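Local coordinates for CofB (Escherichia coli, PDB 5AX6), which serves as the minor pilin subunit of the CFA/III type IVb pilus, forming a homotrimer thought to take part in pilus assembly, at the interface of chains A and B. Residues are numbered along the deposited sequence; one frame, centred on the assembly and turned at random. Chains: chain A/B, CofB.

Contact 1: the interface of chains A and B. Residues chain A 236, 238, 240; chain B 26-27, 29, 105, 233.
A loop of chain A carrying A:Arg236, A:Asp238 and A:Arg240 meets the loop that follows helix 4-25 of chain B, the start of strand 29-34, and loop residues B:Lys105 and B:Lys233. Chain A reads mainly backbone carbonyls in this part of the pilin homotrimer interface. A:Arg236 grips the carbonyl oxygen of B:Ala26 end-on with both terminal nitrogens. A:Arg236 NH2 lies 2.8 Å from B:Ala26 O, with the oxygen in the guanidinium plane. Side-on, NE and NH2 each hold one carboxylate oxygen of A:Asp238, with A:Arg236 NE 2.8 Å from A:Asp238 OD1. The bend at chi3 (58°) turns the guanidinium so that NH2 serves both A:Asp238 OD2 and B:Ala26 O. A:Asp238 OD1 also takes the backbone N of A:Arg240, from the opposite face of the carboxylate, which probably fixes its rotation. B:Glu27 crosses A:Arg240 at about a right angle, its carboxylate turned 19° from the guanidinium plane. Their salt bridge is long, 3.8 Å from A:Arg240 NE to B:Glu27 OE1. A:Asp238 OD2 comes within 3.4 Å of B:Glu27 OE2. B:Lys105 NZ, salt-bridged to B:Glu27 OE2 at 2.6 Å, may ease this repulsion. A:Arg240 NH2 donates to B:Gln29 O at 2.9 Å, and water 2 joins A:Arg240 NE to the same oxygen.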
loop_
_atom_site.group_PDB
_atom_site.type_symbol
_atom_site.label_atom_id
_atom_site.label_comp_id
_atom_site.label_asym_id
_atom_site.label_seq_id
_atom_site.Cartn_x
_atom_site.Cartn_y
_atom_site.Cartn_z
ATOM N N ARG A 236 16.131 4.591 10.448
ATOM C CA ARG A 236 15.999 5.093 11.808
ATOM C C ARG A 236 14.582 5.022 12.347
ATOM O O ARG A 236 13.628 5.249 11.613
ATOM C CB ARG A 236 16.461 6.561 11.881
ATOM C CG ARG A 236 17.944 6.805 11.576
ATOM C CD ARG A 236 18.235 8.321 11.598
ATOM N NE ARG A 236 17.877 8.906 12.891
ATOM C CZ ARG A 236 18.743 9.173 13.865
ATOM N NH1 ARG A 236 20.040 8.922 13.700
ATOM N NH2 ARG A 236 18.303 9.681 15.013
ATOM N N ASP A 238 13.214 7.240 13.956
ATOM C CA ASP A 238 12.577 8.549 13.791
ATOM C C ASP A 238 12.367 8.934 12.323
ATOM O O ASP A 238 11.886 10.033 12.028
ATOM C CB ASP A 238 13.374 9.651 14.528
ATOM C CG ASP A 238 14.788 9.841 13.988
ATOM O OD1 ASP A 238 15.120 9.357 12.875
ATOM O OD2 ASP A 238 15.588 10.504 14.683
ATOM N N ARG A 240 14.424 9.608 9.877
ATOM C CA ARG A 240 15.272 10.633 9.258
ATOM C C ARG A 240 16.260 10.113 8.194
ATOM O O ARG A 240 17.007 10.895 7.613
ATOM C CB ARG A 240 16.027 11.403 10.354
ATOM C CG ARG A 240 15.091 12.296 11.195
ATOM C CD ARG A 240 15.819 13.029 12.332
ATOM N NE ARG A 240 16.983 13.773 11.857
ATOM C CZ ARG A 240 16.913 14.893 11.143
ATOM N NH1 ARG A 240 15.728 15.400 10.816
ATOM N NH2 ARG A 240 18.022 15.499 10.745
ATOM N N ALA B 26 20.755 11.487 19.988
ATOM C CA ALA B 26 20.744 10.434 18.959
ATOM C C ALA B 26 20.674 10.962 17.519
ATOM O O ALA B 26 20.612 10.176 16.563
ATOM C CB ALA B 26 19.597 9.484 19.213
ATOM N N GLU B 27 20.671 12.281 17.344
ATOM C CA GLU B 27 20.717 12.837 15.989
ATOM C C GLU B 27 22.042 13.542 15.743
ATOM O O GLU B 27 22.243 14.662 16.197
ATOM C CB GLU B 27 19.546 13.808 15.748
ATOM C CG GLU B 27 18.195 13.132 15.785
ATOM C CD GLU B 27 17.017 14.097 15.631
ATOM O OE1 GLU B 27 17.238 15.289 15.323
ATOM O OE2 GLU B 27 15.866 13.649 15.821
ATOM N N GLN B 29 23.107 14.405 12.736
ATOM C CA GLN B 29 22.685 15.415 11.778
ATOM C C GLN B 29 21.296 15.899 12.181
ATOM O O GLN B 29 20.403 15.086 12.419
ATOM C CB GLN B 29 22.666 14.850 10.354
ATOM C CG GLN B 29 24.037 14.403 9.841
ATOM C CD GLN B 29 25.025 15.557 9.683
ATOM O OE1 GLN B 29 25.991 15.681 10.447
ATOM N NE2 GLN B 29 24.797 16.395 8.685
ATOM N N LYS B 105 11.995 21.113 15.112
ATOM C CA LYS B 105 11.025 20.503 16.011
ATOM C C LYS B 105 11.469 20.739 17.447
ATOM O O LYS B 105 12.649 20.955 17.682
ATOM C CB LYS B 105 10.937 19.004 15.740
ATOM C CG LYS B 105 12.278 18.301 16.046
ATOM C CD LYS B 105 12.249 16.801 15.754
ATOM C CE LYS B 105 13.663 16.198 15.754
ATOM N NZ LYS B 105 13.657 14.830 15.148
ATOM N N LYS B 233 17.252 2.842 18.342
ATOM C CA LYS B 233 17.479 3.969 17.437
ATOM C C LYS B 233 17.220 3.630 15.962
ATOM O O LYS B 233 16.775 4.478 15.191
ATOM C CB LYS B 233 18.915 4.456 17.615
ATOM C CG LYS B 233 19.310 5.678 16.810
ATOM C CD LYS B 233 20.740 6.062 17.188
ATOM C CE LYS B 233 21.308 7.154 16.310
ATOM N NZ LYS B 233 22.745 7.358 16.669
HETATM O O HOH W 1 15.864 7.100 15.376
HETATM O O HOH W 2 19.388 12.490 12.094
#

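Contact 2: the interface of chains A and B. Residues chain A 243-246, 259-261, 268; chain B 248.
The indole nitrogen NE1 of B:Trp248 donates to the backbone oxygen of A:Leu259, with 2.9 Å between B:Trp248 NE1 and A:Leu259 O. The acceptor belongs to strand 258-261 in the beta-repeat domain of CofB, and the tryptophan plugs a pocket there on the neighbouring subunit. The bond is bent, 134° at the hydrogen. The donor stands above the carbonyl plane, and the oxygen is tilted from the indole plane. B:Trp248 hides 109 Å² of its surface against chain A. A:Leu268, from strand 267-271, crosses the indole at about a right angle. A:Leu268 CD2 lies over one face in a CH-pi contact, 3.6 Å from the centroid of the five-membered ring of B:Trp248. A:Leu268 CD1 reaches the outer benzene ring, 3.7 Å from B:Trp248 CZ3. Chi1 (-78°) brings the A:Leu268 branch to the indole, and chi2 (-176°) sets CD2 over its face. The A:Ala243 carbonyl is the nearer group on the opposite face, A:Ala243 O lying 3.4 Å from B:Trp248 CD1; the methyl stands farther off. A:Ala243 also pairs with B:Trp248 in a parallel beta bridge. On the A:Leu268 side of the ring, A:Ala260 CA lies near the pyrrole end and A:Leu259 CB near CZ2. A:Ala261 CB packs on B:Trp248 CB at 3.8 Å.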
loop_
_atom_site.group_PDB
_atom_site.type_symbol
_atom_site.label_atom_id
_atom_site.label_comp_id
_atom_site.label_asym_id
_atom_site.label_seq_id
_atom_site.Cartn_x
_atom_site.Cartn_y
_atom_site.Cartn_z
ATOM N N ALA A 243 15.040 5.296 2.511
ATOM C CA ALA A 243 15.318 3.971 1.984
ATOM C C ALA A 243 15.402 3.962 0.451
ATOM O O ALA A 243 14.501 4.470 -0.244
ATOM C CB ALA A 243 14.242 2.990 2.450
ATOM N N ASP A 244 16.452 3.349 -0.080
ATOM C CA ASP A 244 16.508 3.084 -1.518
ATOM C C ASP A 244 15.406 2.119 -1.906
ATOM O O ASP A 244 14.796 2.237 -2.967
ATOM C CB ASP A 244 17.846 2.485 -1.927
ATOM C CG ASP A 244 19.001 3.462 -1.771
ATOM O OD1 ASP A 244 18.755 4.662 -1.531
ATOM O OD2 ASP A 244 20.157 3.010 -1.890
ATOM N N LYS A 245 15.194 1.128 -1.049
ATOM C CA LYS A 245 14.127 0.154 -1.223
ATOM C C LYS A 245 13.907 -0.521 0.115
ATOM O O LYS A 245 14.721 -0.376 1.015
ATOM C CB LYS A 245 14.473 -0.889 -2.300
ATOM C CG LYS A 245 15.618 -1.836 -1.921
ATOM C CD LYS A 245 15.920 -2.828 -3.049
ATOM C CE LYS A 245 16.989 -3.835 -2.642
ATOM N NZ LYS A 245 17.278 -4.830 -3.720
ATOM N N LEU A 246 12.817 -1.271 0.242
ATOM C CA LEU A 246 12.645 -2.129 1.398
ATOM C C LEU A 246 11.964 -3.406 0.947
ATOM O O LEU A 246 10.893 -3.356 0.320
ATOM C CB LEU A 246 11.840 -1.423 2.497
ATOM C CG LEU A 246 11.605 -2.281 3.740
ATOM C CD1 LEU A 246 12.930 -2.824 4.334
ATOM C CD2 LEU A 246 10.814 -1.504 4.787
ATOM N N LEU A 259 9.299 -2.667 -1.949
ATOM C CA LEU A 259 8.791 -1.334 -2.236
ATOM C C LEU A 259 9.940 -0.370 -2.541
ATOM O O LEU A 259 10.923 -0.327 -1.804
ATOM C CB LEU A 259 7.989 -0.792 -1.052
ATOM C CG LEU A 259 6.618 -1.373 -0.759
ATOM C CD1 LEU A 259 6.121 -0.806 0.577
ATOM C CD2 LEU A 259 5.647 -1.029 -1.901
ATOM N N ALA A 260 9.796 0.415 -3.604
ATOM C CA ALA A 260 10.768 1.448 -3.946
ATOM C C ALA A 260 10.057 2.585 -4.659
ATOM O O ALA A 260 9.006 2.376 -5.265
ATOM C CB ALA A 260 11.876 0.887 -4.817
ATOM N N ALA A 261 10.635 3.781 -4.601
ATOM C CA ALA A 261 10.045 4.942 -5.261
ATOM C C ALA A 261 10.394 4.954 -6.748
ATOM O O ALA A 261 11.486 4.555 -7.120
ATOM C CB ALA A 261 10.528 6.214 -4.610
ATOM N N LEU A 268 5.152 5.088 -4.813
ATOM C CA LEU A 268 5.829 3.904 -4.283
ATOM C C LEU A 268 5.382 2.709 -5.106
ATOM O O LEU A 268 4.181 2.537 -5.338
ATOM C CB LEU A 268 5.480 3.647 -2.813
ATOM C CG LEU A 268 6.084 4.428 -1.660
ATOM C CD1 LEU A 268 5.576 3.820 -0.342
ATOM C CD2 LEU A 268 7.603 4.392 -1.728
ATOM N N TRP B 248 11.170 7.209 1.078
ATOM C CA TRP B 248 11.998 6.514 0.097
ATOM C C TRP B 248 12.902 7.513 -0.637
ATOM O O TRP B 248 12.594 8.699 -0.700
ATOM C CB TRP B 248 11.117 5.730 -0.895
ATOM C CG TRP B 248 10.806 4.321 -0.418
ATOM C CD1 TRP B 248 11.421 3.160 -0.822
ATOM C CD2 TRP B 248 9.853 3.937 0.589
ATOM N NE1 TRP B 248 10.901 2.089 -0.142
ATOM C CE2 TRP B 248 9.927 2.534 0.719
ATOM C CE3 TRP B 248 8.930 4.643 1.378
ATOM C CZ2 TRP B 248 9.125 1.816 1.621
ATOM C CZ3 TRP B 248 8.126 3.925 2.272
ATOM C CH2 TRP B 248 8.224 2.528 2.379
#

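Contact 3: the interface of chains A and B. Residues chain A 176, 231; chain B 28-29.
The forked end of A:Leu231 packs against the side chains of B:Glu28 and B:Gln29 and forms the apolar centre of this small patch of the pilin trimer interface. Each branch has its own neighbour. A:Leu231 CD1 touches the first side-chain carbon of B:Glu28, 4.0 Å from B:Glu28 CB. A:Leu231 CD2 meets B:Gln29 CG, also at 4.0 Å. The contacts are loose van der Waals ones. CG of A:Leu231 lies opposite the backbone N (chi1 -177°), which carries the fork out from its loop toward chain B. A:Leu231 hides 54 Å² against the partner. The two chain B side chains meet it differently. B:Gln29 runs across the leucine at about a right angle, while B:Glu28 passes at a slant. Beyond CG, B:Glu28 is extended, and its CB makes the contact with the leucine. Farther out lies the polar rim, where the amide of B:Gln29 approaches the loop residue A:Ser176. A bend at chi2 (-65°) in B:Gln29 takes its amide toward this serine. A:Ser176 OG lies 3.6 Å from B:Gln29 NE2, which is longer than a hydrogen bond for this pair. The serine methylene also touches this amide, with A:Ser176 CB 3.7 Å from B:Gln29 NE2.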
loop_
_atom_site.group_PDB
_atom_site.type_symbol
_atom_site.label_atom_id
_atom_site.label_comp_id
_atom_site.label_asym_id
_atom_site.label_seq_id
_atom_site.Cartn_x
_atom_site.Cartn_y
_atom_site.Cartn_z
ATOM N N SER A 176 27.650 13.635 4.387
ATOM C CA SER A 176 28.137 14.835 5.029
ATOM C C SER A 176 29.552 14.594 5.511
ATOM O O SER A 176 29.999 13.453 5.629
ATOM C CB SER A 176 27.225 15.241 6.192
ATOM O OG SER A 176 27.195 14.227 7.177
ATOM N N LEU A 231 27.298 6.705 9.255
ATOM C CA LEU A 231 26.308 7.760 9.408
ATOM C C LEU A 231 25.261 7.650 8.299
ATOM O O LEU A 231 25.603 7.701 7.119
ATOM C CB LEU A 231 26.977 9.135 9.385
ATOM C CG LEU A 231 26.051 10.341 9.600
ATOM C CD1 LEU A 231 25.368 10.264 10.971
ATOM C CD2 LEU A 231 26.842 11.637 9.465
ATOM N N GLU B 28 22.955 12.896 15.021
ATOM C CA GLU B 28 24.214 13.551 14.711
ATOM C C GLU B 28 24.023 14.644 13.670
ATOM O O GLU B 28 24.703 15.672 13.707
ATOM C CB GLU B 28 25.253 12.543 14.226
ATOM C CG GLU B 28 26.560 13.201 13.855
ATOM C CD GLU B 28 27.746 12.277 14.050
ATOM O OE1 GLU B 28 27.548 11.155 14.561
ATOM O OE2 GLU B 28 28.874 12.680 13.695
ATOM N N GLN B 29 23.107 14.405 12.736
ATOM C CA GLN B 29 22.685 15.415 11.778
ATOM C C GLN B 29 21.296 15.899 12.181
ATOM O O GLN B 29 20.403 15.086 12.419
ATOM C CB GLN B 29 22.666 14.850 10.354
ATOM C CG GLN B 29 24.037 14.403 9.841
ATOM C CD GLN B 29 25.025 15.557 9.683
ATOM O OE1 GLN B 29 25.991 15.681 10.447
ATOM N NE2 GLN B 29 24.797 16.395 8.685
#

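Contact 1 and contact 3 are neighbours, with the centres of their C-alpha atoms about 9 Å apart. They share B:Gln29, at the start of strand 29-34, whose backbone serves contact 1 and whose side chain serves contact 3. Together they place the segment after helix 4-25 of one subunit against its neighbour. Contact 2 lies about 19 Å from contact 1 and 21 Å from contact 3, at the beta-repeat domain. Chain A reaches it a few residues after the arginines of contact 1. The pilin part of chain B and the beta-repeat region are thus both tied to the neighbouring subunit, which may limit hinging between them.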